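Local coordinates for diaminobutyrate-pyruvate transaminase and L-2,4-diaminobutyrate decarboxylase (Vibrio parahaemolyticus, PDB 2QMA), which probably uses pyridoxal 5'-phosphate, through this C-terminal decarboxylase domain of a two-domain enzyme, to remove the carboxyl group of L-2,4-diaminobutyrate, at residues L112-A117 with M384-P389; A120-L125 with T372-A377; Y140-V145 with G161-G166; K152-E157 with S305-L310; V321-L326 with I331-L336. All coordinates share one frame; numbering follows the deposited sequence.

Contact 1: residues L112-A117 with M384-P389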
# COMPACT_ATOMS: atom_id res chain seq x y z
N LEU A 112 -8.71 3.60 -15.53
CA LEU A 112 -8.36 4.40 -16.65
C LEU A 112 -7.16 3.80 -17.35
O LEU A 112 -6.20 3.37 -16.73
CB LEU A 112 -8.03 5.83 -16.21
CG LEU A 112 -9.04 6.97 -16.49
CD1 LEU A 112 -8.31 8.31 -16.36
CD2 LEU A 112 -9.82 6.88 -17.81
N MSE A 113 -7.20 3.82 -18.66
CA MSE A 113 -6.11 3.27 -19.46
C MSE A 113 -4.73 3.81 -19.09
O MSE A 113 -3.78 3.03 -19.01
CB MSE A 113 -6.38 3.50 -20.95
CG MSE A 113 -5.55 2.59 -21.84
SE MSE A 113 -6.21 0.78 -21.70
CE MSE A 113 -7.86 1.02 -22.77
N PRO A 114 -4.59 5.13 -18.90
CA PRO A 114 -3.31 5.68 -18.47
C PRO A 114 -2.79 5.16 -17.13
O PRO A 114 -1.57 5.01 -16.99
CB PRO A 114 -3.56 7.20 -18.40
CG PRO A 114 -5.01 7.37 -18.45
CD PRO A 114 -5.55 6.22 -19.21
N ALA A 115 -3.69 4.88 -16.19
CA ALA A 115 -3.29 4.19 -14.95
C ALA A 115 -2.82 2.74 -15.21
O ALA A 115 -1.82 2.32 -14.66
CB ALA A 115 -4.38 4.23 -13.95
N VAL A 116 -3.52 2.01 -16.08
CA VAL A 116 -3.10 0.64 -16.41
C VAL A 116 -1.71 0.62 -17.12
O VAL A 116 -0.85 -0.19 -16.77
CB VAL A 116 -4.21 -0.12 -17.18
CG1 VAL A 116 -3.77 -1.57 -17.57
CG2 VAL A 116 -5.47 -0.17 -16.36
N ALA A 117 -1.49 1.51 -18.08
CA ALA A 117 -0.18 1.60 -18.75
C ALA A 117 0.86 1.95 -17.70
O ALA A 117 1.93 1.35 -17.67
CB ALA A 117 -0.19 2.67 -19.84
N MSE A 384 -2.93 12.80 -16.07
CA MSE A 384 -3.15 14.25 -16.30
C MSE A 384 -2.53 14.79 -17.60
O MSE A 384 -2.95 15.85 -18.11
CB MSE A 384 -2.72 15.08 -15.09
CG MSE A 384 -3.55 14.76 -13.82
SE MSE A 384 -5.48 14.72 -14.08
CE MSE A 384 -5.74 12.89 -14.45
N GLN A 385 -1.51 14.10 -18.09
CA GLN A 385 -0.92 14.43 -19.39
C GLN A 385 -1.78 13.97 -20.57
O GLN A 385 -1.75 14.61 -21.65
CB GLN A 385 0.47 13.83 -19.54
CG GLN A 385 1.53 14.50 -18.68
CD GLN A 385 2.83 13.76 -18.88
OE1 GLN A 385 3.45 13.87 -19.94
NE2 GLN A 385 3.22 12.95 -17.90
N ASN A 386 -2.51 12.89 -20.35
CA ASN A 386 -3.23 12.13 -21.37
C ASN A 386 -4.73 12.53 -21.42
O ASN A 386 -5.17 13.25 -22.32
CB ASN A 386 -3.03 10.62 -21.09
CG ASN A 386 -3.90 9.71 -21.97
OD1 ASN A 386 -4.45 8.71 -21.48
ND2 ASN A 386 -4.00 10.05 -23.27
N VAL A 387 -5.49 12.08 -20.43
CA VAL A 387 -6.89 12.49 -20.24
C VAL A 387 -7.00 13.97 -19.84
O VAL A 387 -7.77 14.73 -20.46
CB VAL A 387 -7.57 11.54 -19.21
CG1 VAL A 387 -9.01 11.95 -18.92
CG2 VAL A 387 -7.47 10.07 -19.71
N GLY A 388 -6.23 14.38 -18.82
CA GLY A 388 -6.25 15.75 -18.32
C GLY A 388 -7.43 16.10 -17.43
O GLY A 388 -8.47 15.45 -17.46
N PRO A 389 -7.28 17.16 -16.61
CA PRO A 389 -8.24 17.47 -15.54
C PRO A 389 -9.61 17.90 -16.08
O PRO A 389 -10.64 17.55 -15.49
CB PRO A 389 -7.58 18.61 -14.78
CG PRO A 389 -6.39 19.04 -15.54
CD PRO A 389 -6.16 18.13 -16.68
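L112 and V387 meet through single methyl groups: L112 CD1 stands 3.9 Å from V387 CG2, and the two side chains approach at a slant. L112 is the N-cap residue of helix 113-125, and its carbonyl O accepts the first helical bond, from V116 N at 3.1 Å. Its backbone is also hydrogen-bonded to Y328, and its side chain also packs on T383 and on L392, which V387 touches too.

P114, in the first turn of the helix, carries the other half of the contact. Its side chain crosses those of N386 and V387 at about a right angle. P114 CG lies 3.9 Å from V387 CG2, the same methyl that meets L112, so one branch of the valine touches both residues. V387 CG1 is anti to the backbone N (chi1 178°), which leaves CG2 as the branch turned to the proline and leucine. The contact thus joins the start of helix 113-125 to the end of helix 377-386 within the large domain of a fold-type I pyridoxal phosphate enzyme, at the dimer interface. P114 CG also sits 3.4 Å from N386 OD1, with P114 CB and CD each at 3.5 Å; the amide oxygen approaches this CB-CG-CD rim of the proline obliquely, without a hydrogen bond. The other end of that amide, ND2, is bonded to the carbonyl O of A78 of the second subunit. Past N386 and V387 the chain leaves the helix at G388, whose phi is positive (78°), and P389 begins the next helix.

Contact 2: residues A120-L125 with T372-A377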
# COMPACT_ATOMS: atom_id res chain seq x y z
N ALA A 120 2.35 -0.90 -15.68
CA ALA A 120 3.36 -1.68 -16.44
C ALA A 120 4.77 -1.13 -16.24
O ALA A 120 5.72 -1.91 -16.01
CB ALA A 120 2.99 -1.77 -17.96
N MSE A 121 4.89 0.20 -16.28
CA MSE A 121 6.16 0.87 -16.04
C MSE A 121 6.57 0.82 -14.55
O MSE A 121 7.73 0.59 -14.24
CB MSE A 121 6.13 2.30 -16.58
CG MSE A 121 5.91 2.34 -18.08
SE MSE A 121 5.61 4.14 -18.77
CE MSE A 121 7.42 4.81 -18.51
N ILE A 122 5.60 1.02 -13.65
CA ILE A 122 5.90 0.92 -12.22
C ILE A 122 6.50 -0.47 -11.94
O ILE A 122 7.50 -0.59 -11.25
CB ILE A 122 4.59 1.13 -11.33
CG1 ILE A 122 4.00 2.55 -11.55
CG2 ILE A 122 4.90 0.88 -9.84
CD1 ILE A 122 2.57 2.81 -11.05
N ALA A 123 5.85 -1.50 -12.43
CA ALA A 123 6.23 -2.89 -12.12
C ALA A 123 7.65 -3.22 -12.66
O ALA A 123 8.45 -3.89 -12.00
CB ALA A 123 5.15 -3.83 -12.71
N ALA A 124 7.95 -2.69 -13.83
CA ALA A 124 9.21 -2.97 -14.52
C ALA A 124 10.36 -2.23 -13.87
O ALA A 124 11.46 -2.76 -13.75
CB ALA A 124 9.10 -2.65 -16.00
N LEU A 125 10.10 -1.01 -13.42
CA LEU A 125 11.14 -0.23 -12.74
C LEU A 125 11.29 -0.62 -11.26
O LEU A 125 12.38 -0.50 -10.70
CB LEU A 125 10.85 1.26 -12.83
CG LEU A 125 10.93 1.86 -14.26
CD1 LEU A 125 10.39 3.33 -14.26
CD2 LEU A 125 12.33 1.72 -14.87
N THR A 372 9.43 1.23 2.33
CA THR A 372 9.20 0.66 1.01
C THR A 372 7.81 1.07 0.50
O THR A 372 6.77 0.56 0.94
CB THR A 372 9.40 -0.88 1.07
OG1 THR A 372 8.74 -1.42 2.22
CG2 THR A 372 10.86 -1.17 1.24
N LYS A 373 7.76 2.04 -0.40
CA LYS A 373 6.46 2.36 -0.99
C LYS A 373 6.56 2.48 -2.52
O LYS A 373 7.64 2.78 -3.07
CB LYS A 373 5.62 3.40 -0.24
CG LYS A 373 5.76 4.93 -0.57
CD LYS A 373 4.49 5.66 -0.27
CE LYS A 373 4.23 6.84 -1.28
NZ LYS A 373 5.08 8.06 -1.07
N ARG A 374 5.46 2.14 -3.17
CA ARG A 374 5.46 2.01 -4.62
C ARG A 374 5.16 3.33 -5.32
O ARG A 374 4.63 4.29 -4.73
CB ARG A 374 4.62 0.81 -5.13
CG ARG A 374 3.21 1.07 -5.42
CD ARG A 374 2.32 -0.16 -5.48
NE ARG A 374 2.61 -1.09 -6.59
CZ ARG A 374 2.16 -0.96 -7.84
NH1 ARG A 374 2.49 -1.88 -8.77
NH2 ARG A 374 1.37 0.05 -8.18
N PHE A 375 5.56 3.37 -6.58
CA PHE A 375 5.52 4.58 -7.40
C PHE A 375 4.09 4.82 -7.96
O PHE A 375 3.90 4.98 -9.18
CB PHE A 375 6.61 4.41 -8.51
CG PHE A 375 6.83 5.63 -9.41
CD1 PHE A 375 6.31 6.89 -9.09
CD2 PHE A 375 7.60 5.50 -10.57
CE1 PHE A 375 6.53 8.00 -9.94
CE2 PHE A 375 7.83 6.61 -11.42
CZ PHE A 375 7.29 7.85 -11.09
N ASP A 376 3.10 4.85 -7.09
CA ASP A 376 1.73 5.09 -7.55
C ASP A 376 1.48 6.48 -8.24
O ASP A 376 0.53 6.65 -9.03
CB ASP A 376 0.74 4.90 -6.38
CG ASP A 376 0.65 3.46 -5.92
OD1 ASP A 376 0.60 2.60 -6.81
OD2 ASP A 376 0.67 3.20 -4.68
N ALA A 377 2.30 7.45 -7.90
CA ALA A 377 2.09 8.83 -8.37
C ALA A 377 2.25 8.86 -9.89
O ALA A 377 1.77 9.80 -10.55
CB ALA A 377 3.06 9.77 -7.70
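I122 reaches from helix 113-125 across to R374 and F375 and carries nearly all of the contact. From CB its two branches diverge. CG2, anti to the backbone N, is placed over one face of the R374 guanidinium, 3.7 Å above its plane and offset toward the rim; R374 NH1 is the nearest atom to I122 CG2, at 3.8 Å. I122 CG2 also lies 4.1 Å from F375 CB. The other branch passes along the backbone: I122 CG1 is 3.4 Å from F375 O, and the terminal I122 CD1 comes to 3.2 Å from that oxygen, a close approach of a methyl to a carbonyl. I122 CD1 ends 4.3 Å from D376 CA.

The guanidinium that I122 covers is held in its orientation by acids at its edge. R374 NH2 donates to D376 OD1 at 3.0 Å, with the carboxylate oxygen lying nearly in the guanidinium plane and the N-H...O angle 156°. D376 OD2 is hydrogen-bonded to S332 OG. NH2 also forms a salt bridge with E119 of the same chain, and NH1 one with E119 of the second subunit, while NE is bonded to I331 O of that subunit. Several acidic groups and a carbonyl thus fix the rotation of the group and probably offset its proximity to R374 of the other chain.

F375 is the centre of an inverse gamma turn, which bends the chain just before helix 377-386. A helix side chain laid over an arginine that bridges both chains places this contact at the subunit interface of the dimer, the assembly in which group II decarboxylases of fold type I work.

Contact 3: residues Y140-V145 with G161-G166. With EDO (1,2-ethanediol), chain C.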
# COMPACT_ATOMS: atom_id res chain seq x y z
N TYR A 140 10.84 12.94 -7.90
CA TYR A 140 10.47 14.24 -8.42
C TYR A 140 9.08 14.19 -9.07
O TYR A 140 8.33 15.15 -8.95
CB TYR A 140 11.50 14.72 -9.42
CG TYR A 140 12.88 14.95 -8.86
CD1 TYR A 140 13.08 15.71 -7.71
CD2 TYR A 140 14.00 14.45 -9.53
CE1 TYR A 140 14.37 15.95 -7.24
CE2 TYR A 140 15.28 14.69 -9.06
CZ TYR A 140 15.46 15.42 -7.93
OH TYR A 140 16.75 15.63 -7.48
N VAL A 141 8.74 13.06 -9.72
CA VAL A 141 7.39 12.85 -10.27
C VAL A 141 6.35 12.97 -9.16
O VAL A 141 5.41 13.74 -9.30
CB VAL A 141 7.24 11.50 -11.01
CG1 VAL A 141 5.77 11.16 -11.33
CG2 VAL A 141 8.12 11.51 -12.33
N GLU A 142 6.53 12.21 -8.07
CA GLU A 142 5.64 12.31 -6.91
C GLU A 142 5.52 13.77 -6.40
O GLU A 142 4.39 14.27 -6.19
CB GLU A 142 6.05 11.37 -5.75
CG GLU A 142 4.99 11.45 -4.66
CD GLU A 142 5.06 10.41 -3.57
OE1 GLU A 142 5.25 9.21 -3.86
OE2 GLU A 142 4.85 10.84 -2.41
N GLN A 143 6.65 14.46 -6.18
CA GLN A 143 6.56 15.83 -5.68
C GLN A 143 5.81 16.78 -6.65
O GLN A 143 5.03 17.63 -6.24
CB GLN A 143 7.93 16.40 -5.33
CG GLN A 143 7.81 17.73 -4.54
CD GLN A 143 7.21 17.56 -3.12
OE1 GLN A 143 7.69 16.76 -2.33
NE2 GLN A 143 6.15 18.32 -2.82
N LYS A 144 6.07 16.62 -7.94
CA LYS A 144 5.40 17.38 -9.01
C LYS A 144 3.87 17.21 -8.90
O LYS A 144 3.12 18.20 -8.95
CB LYS A 144 5.91 16.87 -10.38
CG LYS A 144 5.14 17.34 -11.62
CD LYS A 144 5.00 18.86 -11.76
CE LYS A 144 4.56 19.22 -13.19
NZ LYS A 144 4.18 20.68 -13.37
N VAL A 145 3.42 15.95 -8.80
CA VAL A 145 1.99 15.62 -8.74
C VAL A 145 1.41 16.20 -7.44
O VAL A 145 0.30 16.78 -7.44
CB VAL A 145 1.74 14.09 -8.81
CG1 VAL A 145 0.29 13.73 -8.43
CG2 VAL A 145 2.11 13.50 -10.16
N GLY A 161 2.22 17.41 0.58
CA GLY A 161 1.46 16.20 0.65
C GLY A 161 2.38 15.02 0.46
O GLY A 161 3.58 15.19 0.21
N ILE A 162 1.82 13.82 0.58
CA ILE A 162 2.53 12.61 0.21
C ILE A 162 1.53 11.58 -0.21
O ILE A 162 0.41 11.52 0.33
CB ILE A 162 3.23 11.87 1.37
CG1 ILE A 162 2.94 12.49 2.71
CG2 ILE A 162 4.67 11.29 0.94
CD1 ILE A 162 1.59 11.98 3.12
N PHE A 163 1.97 10.67 -1.07
CA PHE A 163 1.08 9.63 -1.52
C PHE A 163 1.01 8.54 -0.48
O PHE A 163 2.00 8.26 0.18
CB PHE A 163 1.56 9.06 -2.86
CG PHE A 163 0.97 9.76 -4.05
CD1 PHE A 163 1.31 11.09 -4.35
CD2 PHE A 163 0.03 9.09 -4.86
CE1 PHE A 163 0.75 11.73 -5.48
CE2 PHE A 163 -0.52 9.70 -6.01
CZ PHE A 163 -0.18 11.03 -6.30
N THR A 164 -0.17 7.97 -0.33
CA THR A 164 -0.44 6.94 0.67
C THR A 164 -1.10 5.73 -0.04
O THR A 164 -1.40 5.79 -1.25
CB THR A 164 -1.45 7.45 1.73
OG1 THR A 164 -2.72 7.66 1.08
CG2 THR A 164 -0.96 8.74 2.40
N SER A 165 -1.35 4.66 0.69
CA SER A 165 -2.09 3.51 0.13
C SER A 165 -3.59 3.75 -0.14
O SER A 165 -4.25 2.92 -0.79
CB SER A 165 -1.94 2.34 1.06
OG SER A 165 -2.61 2.64 2.25
N GLY A 166 -4.14 4.85 0.34
CA GLY A 166 -5.51 5.20 0.00
C GLY A 166 -6.20 5.85 1.17
O GLY A 166 -5.54 6.24 2.13
C1 EDO C . 4.00 22.78 -10.34
O1 EDO C . 5.09 22.07 -10.97
C2 EDO C . 2.69 21.98 -10.29
O2 EDO C . 2.30 21.56 -11.59
O HOH W 1 6.20 15.67 0.05
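I162 and F163 of the strand receive the side chain of E142, which reaches across from helix 136-152. Just ahead of them, G161 is tied to the helix by solvent: a water lies 2.7 Å from G161 O and 3.0 Å from Q143 OE1. At I162 the contact is made by CG2, which lies 3.4 Å from E142 OE2; the two side chains run alongside, pointing the same way.

F163 holds the centre. Its backbone N donates to E142 OE2 at 3.2 Å along an almost straight path (172°), but meets the oxygen from above the carboxylate plane, 57° out of it. With CG anti to the backbone N and the chain extended, E142 reaches the strand; it and F163 run past each other in opposite directions, and E142 CG comes to 3.7 Å from F163 CD1. Farther along the same ring, V145 CG1 touches the edge near the ring plane, 3.5 Å from F163 CZ. The second carboxylate oxygen of E142 forms a salt bridge with K373, which would help keep the glutamate charged and in place. The F163 ring also meets that of F323, with nearly parallel planes.

T164 points its CB away from the helix, and its OG1 accepts from G166 N at 3.2 Å: an ST turn that ends the strand just before helix 167-187, for which G166 is the N-cap.

The axes of segments 140-145 and 161-164 are inclined at 114° to each other, with an edge strand of the seven-stranded sheet pinned by a buried glutamate, as part of the mixed central sheet characteristic of the large domain of fold-type I pyridoxal phosphate enzymes.

Contact 4: residues K152-E157 with S305-L310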
# COMPACT_ATOMS: atom_id res chain seq x y z
N LYS A 152 -4.62 22.63 -7.13
CA LYS A 152 -5.97 22.32 -7.52
C LYS A 152 -6.93 22.54 -6.36
O LYS A 152 -8.06 23.00 -6.58
CB LYS A 152 -6.07 20.89 -8.07
CG LYS A 152 -5.45 20.71 -9.46
CD LYS A 152 -6.11 21.70 -10.47
CE LYS A 152 -5.53 21.59 -11.84
NZ LYS A 152 -6.13 22.60 -12.79
N TYR A 153 -6.46 22.28 -5.13
CA TYR A 153 -7.29 22.46 -3.93
C TYR A 153 -7.11 23.87 -3.33
O TYR A 153 -7.66 24.15 -2.25
CB TYR A 153 -7.02 21.34 -2.88
CG TYR A 153 -7.63 20.02 -3.31
CD1 TYR A 153 -8.98 19.75 -3.12
CD2 TYR A 153 -6.86 19.05 -3.95
CE1 TYR A 153 -9.54 18.56 -3.56
CE2 TYR A 153 -7.42 17.85 -4.40
CZ TYR A 153 -8.75 17.61 -4.21
OH TYR A 153 -9.31 16.42 -4.65
N ASP A 154 -6.33 24.72 -4.00
CA ASP A 154 -6.17 26.15 -3.60
C ASP A 154 -5.55 26.32 -2.20
O ASP A 154 -5.90 27.24 -1.46
CB ASP A 154 -7.52 26.88 -3.71
CG ASP A 154 -8.02 26.96 -5.13
OD1 ASP A 154 -7.23 27.38 -6.00
OD2 ASP A 154 -9.19 26.59 -5.40
N LEU A 155 -4.62 25.43 -1.84
CA LEU A 155 -3.99 25.46 -0.53
C LEU A 155 -2.92 26.55 -0.45
O LEU A 155 -2.51 27.08 -1.49
CB LEU A 155 -3.38 24.08 -0.20
CG LEU A 155 -4.31 22.85 -0.30
CD1 LEU A 155 -3.53 21.56 0.00
CD2 LEU A 155 -5.52 22.94 0.63
N SER A 156 -2.51 26.91 0.77
CA SER A 156 -1.52 27.99 1.04
C SER A 156 -0.13 27.74 0.48
O SER A 156 0.20 26.62 0.01
CB SER A 156 -1.38 28.29 2.57
OG SER A 156 -0.64 27.31 3.34
N GLU A 157 0.71 28.78 0.56
CA GLU A 157 2.10 28.68 0.12
C GLU A 157 2.87 27.57 0.86
O GLU A 157 3.79 26.98 0.32
CB GLU A 157 2.81 30.02 0.27
CG GLU A 157 2.28 31.06 -0.73
CD GLU A 157 3.22 32.23 -0.93
OE1 GLU A 157 4.27 32.29 -0.23
OE2 GLU A 157 2.92 33.08 -1.80
N SER A 305 -17.46 21.17 -12.70
CA SER A 305 -18.30 22.39 -12.63
C SER A 305 -18.92 22.58 -11.26
O SER A 305 -19.58 23.60 -11.00
CB SER A 305 -19.44 22.33 -13.66
OG SER A 305 -18.87 22.48 -14.94
N HIS A 306 -18.72 21.59 -10.39
CA HIS A 306 -19.37 21.56 -9.07
C HIS A 306 -18.35 21.76 -7.95
O HIS A 306 -18.64 21.48 -6.77
CB HIS A 306 -20.10 20.24 -8.89
CG HIS A 306 -21.14 20.01 -9.94
ND1 HIS A 306 -22.45 20.43 -9.79
CD2 HIS A 306 -21.06 19.44 -11.16
CE1 HIS A 306 -23.13 20.09 -10.88
NE2 HIS A 306 -22.31 19.50 -11.73
N LYS A 307 -17.17 22.23 -8.33
CA LYS A 307 -16.11 22.60 -7.39
C LYS A 307 -16.64 23.41 -6.19
O LYS A 307 -16.21 23.20 -5.04
CB LYS A 307 -15.01 23.37 -8.12
CG LYS A 307 -13.75 23.65 -7.29
CD LYS A 307 -12.82 24.69 -7.94
CE LYS A 307 -11.76 25.12 -6.92
NZ LYS A 307 -10.67 25.91 -7.56
N SER A 308 -17.57 24.34 -6.46
CA SER A 308 -18.20 25.15 -5.39
C SER A 308 -18.76 24.36 -4.20
O SER A 308 -18.79 24.86 -3.09
CB SER A 308 -19.30 26.04 -5.98
OG SER A 308 -20.33 25.24 -6.55
N ARG A 309 -19.21 23.14 -4.42
CA ARG A 309 -19.72 22.31 -3.32
C ARG A 309 -18.69 21.95 -2.24
O ARG A 309 -19.06 21.67 -1.11
CB ARG A 309 -20.41 21.08 -3.86
CG ARG A 309 -21.59 21.48 -4.74
CD ARG A 309 -22.41 20.31 -5.18
NE ARG A 309 -22.79 19.48 -4.04
CZ ARG A 309 -23.40 18.31 -4.16
NH1 ARG A 309 -23.71 17.86 -5.37
NH2 ARG A 309 -23.70 17.59 -3.07
N LEU A 310 -17.41 22.00 -2.61
CA LEU A 310 -16.29 21.72 -1.72
C LEU A 310 -15.78 23.01 -1.05
O LEU A 310 -14.79 22.98 -0.36
CB LEU A 310 -15.14 21.05 -2.53
CG LEU A 310 -15.40 19.74 -3.28
CD1 LEU A 310 -14.14 19.28 -4.00
CD2 LEU A 310 -15.82 18.68 -2.23
O HOH W 2 -8.85 24.13 -8.71
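D154 and K307 join two surface loops of the large domain of this fold-type I enzyme, one leaving helix 136-152 by a Schellman motif and the other containing the 3-10 segment 307-310, between strands 290-295 and 318-322. D154, with positive phi (62°), is the first residue to leave the helical conformation, and this turn presents its side chain toward the lysine.

The charged interaction is a single salt bridge. K307 NZ donates to D154 OD2 at 2.7 Å, using the syn lone pair, on the side of the other carboxylate oxygen; D154 OD1 stays 4.1 Å from the same nitrogen, so the grip is one-sided. K307 comes the full length of its chain: CG is anti to the backbone N (chi1 -172°), and the later torsions are all extended. Because D154 is exposed at the surface, solvent probably weakens the pair.

Solvent adds a second link. A water accepts from K307 NZ at 2.8 Å and donates to K152 O at a very short 2.5 Å, bridging the ammonium group to the carbonyl near the end of the helix. K152's own NZ turns to D74 of the second subunit.

Apolar packing lies beside the polar pair: K307 packs on I302, while Y153 also rests on I302 and on V321 of the sheet. Of the carbon chain of the lysine, K307 CE comes nearest the acid, 3.3 Å from D154 OD2.

Contact 5: residues V321-L326 with I331-L336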
# COMPACT_ATOMS: atom_id res chain seq x y z
N VAL A 321 -7.40 12.37 -0.38
CA VAL A 321 -7.82 12.32 -1.78
C VAL A 321 -7.57 10.85 -2.22
O VAL A 321 -6.47 10.34 -2.03
CB VAL A 321 -6.95 13.27 -2.69
CG1 VAL A 321 -7.48 13.23 -4.13
CG2 VAL A 321 -6.89 14.69 -2.15
N ASP A 322 -8.61 10.18 -2.70
CA ASP A 322 -8.45 8.81 -3.22
C ASP A 322 -8.58 8.79 -4.72
O ASP A 322 -9.70 8.91 -5.21
CB ASP A 322 -9.52 7.89 -2.64
CG ASP A 322 -8.94 6.87 -1.73
OD1 ASP A 322 -7.72 6.96 -1.49
OD2 ASP A 322 -9.71 6.01 -1.22
N PHE A 323 -7.46 8.65 -5.42
CA PHE A 323 -7.48 8.60 -6.88
C PHE A 323 -8.06 7.30 -7.42
O PHE A 323 -8.54 7.26 -8.55
CB PHE A 323 -6.08 8.81 -7.43
CG PHE A 323 -5.43 10.08 -6.97
CD1 PHE A 323 -5.84 11.29 -7.51
CD2 PHE A 323 -4.45 10.06 -5.99
CE1 PHE A 323 -5.26 12.48 -7.08
CE2 PHE A 323 -3.86 11.22 -5.54
CZ PHE A 323 -4.25 12.44 -6.09
N HIS A 324 -8.01 6.24 -6.62
CA HIS A 324 -8.53 4.98 -7.06
C HIS A 324 -10.01 4.87 -6.84
O HIS A 324 -10.58 3.80 -6.93
CB HIS A 324 -7.76 3.77 -6.49
CG HIS A 324 -7.69 3.73 -4.99
ND1 HIS A 324 -8.81 3.57 -4.19
CD2 HIS A 324 -6.63 3.75 -4.15
CE1 HIS A 324 -8.44 3.51 -2.93
NE2 HIS A 324 -7.13 3.63 -2.88
N LYS A 325 -10.65 6.00 -6.52
CA LYS A 325 -12.10 6.07 -6.58
C LYS A 325 -12.49 6.84 -7.87
O LYS A 325 -12.37 6.31 -9.00
CB LYS A 325 -12.70 6.64 -5.27
CG LYS A 325 -12.62 5.65 -4.09
CD LYS A 325 -13.02 6.30 -2.77
CE LYS A 325 -13.33 5.30 -1.68
NZ LYS A 325 -12.20 4.58 -1.04
N LEU A 326 -12.94 8.08 -7.73
CA LEU A 326 -13.54 8.77 -8.85
C LEU A 326 -12.51 9.32 -9.85
O LEU A 326 -12.88 9.77 -10.95
CB LEU A 326 -14.42 9.89 -8.30
CG LEU A 326 -15.63 10.47 -9.00
CD1 LEU A 326 -16.56 9.45 -9.68
CD2 LEU A 326 -16.37 11.42 -8.00
N ILE A 331 -6.01 0.69 -7.88
CA ILE A 331 -5.57 0.54 -6.48
C ILE A 331 -4.09 0.15 -6.40
O ILE A 331 -3.68 -0.68 -7.18
CB ILE A 331 -6.44 -0.51 -5.75
CG1 ILE A 331 -7.91 -0.06 -5.75
CG2 ILE A 331 -5.91 -0.80 -4.32
CD1 ILE A 331 -8.86 -1.27 -5.80
N SER A 332 -3.25 0.74 -5.52
CA SER A 332 -3.51 1.90 -4.64
C SER A 332 -3.12 3.20 -5.29
O SER A 332 -2.17 3.26 -6.12
CB SER A 332 -2.66 1.76 -3.37
OG SER A 332 -1.33 1.34 -3.75
N CYS A 333 -3.81 4.27 -4.92
CA CYS A 333 -3.42 5.58 -5.42
C CYS A 333 -4.21 6.55 -4.55
O CYS A 333 -5.39 6.79 -4.82
CB CYS A 333 -3.75 5.74 -6.90
SG CYS A 333 -2.92 7.11 -7.74
N GLY A 334 -3.59 7.06 -3.49
CA GLY A 334 -4.24 8.10 -2.67
C GLY A 334 -3.19 9.07 -2.17
O GLY A 334 -2.00 8.82 -2.32
N ALA A 335 -3.59 10.19 -1.58
CA ALA A 335 -2.58 11.11 -0.98
C ALA A 335 -3.22 11.79 0.19
O ALA A 335 -4.44 11.85 0.30
CB ALA A 335 -2.15 12.16 -1.97
N LEU A 336 -2.38 12.35 1.03
CA LEU A 336 -2.80 13.21 2.09
C LEU A 336 -2.14 14.54 1.87
O LEU A 336 -0.91 14.63 1.82
CB LEU A 336 -2.35 12.65 3.41
CG LEU A 336 -2.84 13.56 4.57
CD1 LEU A 336 -4.33 13.25 4.91
CD2 LEU A 336 -1.92 13.42 5.75
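H324 and F323 press against the 331-336 segment where the 318-322/334-338 hairpin closes. On the tight side, V321 and A335 form an antiparallel hydrogen-bonded pair, V321 N donating to A335 O at 3.1 Å and A335 N to V321 O at 2.9 Å. D322 faces G334 in the next, non-hydrogen-bonded pair. C333 O receives two weak bonds, from F323 N and H324 N. F323 CB lies 3.6 Å from C333 SG, and the sulfur also stands oblique to the buried F323 ring, 4.7 Å from its centroid.

Toward the partly exposed end, strand pairing gives way to H324. With CG between the backbone N and the carbonyl carbon (chi1 57°), the H324 ring is turned to the I331-C333 backbone; I331 CG1 makes a CH-pi contact over one face, while C333 N is at its edge. A cis peptide precedes S332, whose OG bonds to D376; the backbone N and O of I331 are bonded to N126 and R374 of the second subunit.

In the type I turn from D322 to K325, K325 NZ reaches back to D322 OD2, 2.9 Å away, a salt bridge. K325 is the predicted site of pyridoxal phosphate attachment, here without cofactor; the hairpin probably fixes the backbone beside it.

Following the chain, helix 113-125 opens both contact 1 and contact 2, its start closed by residues at the end of helix 377-386 and its later turns by residues leading into that helix; contact 2 is nested inside the loop of contact 1. Contacts 3, 4 and 5 lie within both. Contact 3 closes a short loop from helix 136-152 to edge strand 160-164, contact 4 crosses it, and contact 5 follows both in series as a hairpin. Strand 334-338 pairs with 160-164, joining contacts 3 and 5 through one sheet. K373 with E142 ties contact 2 to contact 3, and D376 with S332 ties contact 2 to contact 5; Y153 touches V321 between contacts 4 and 5.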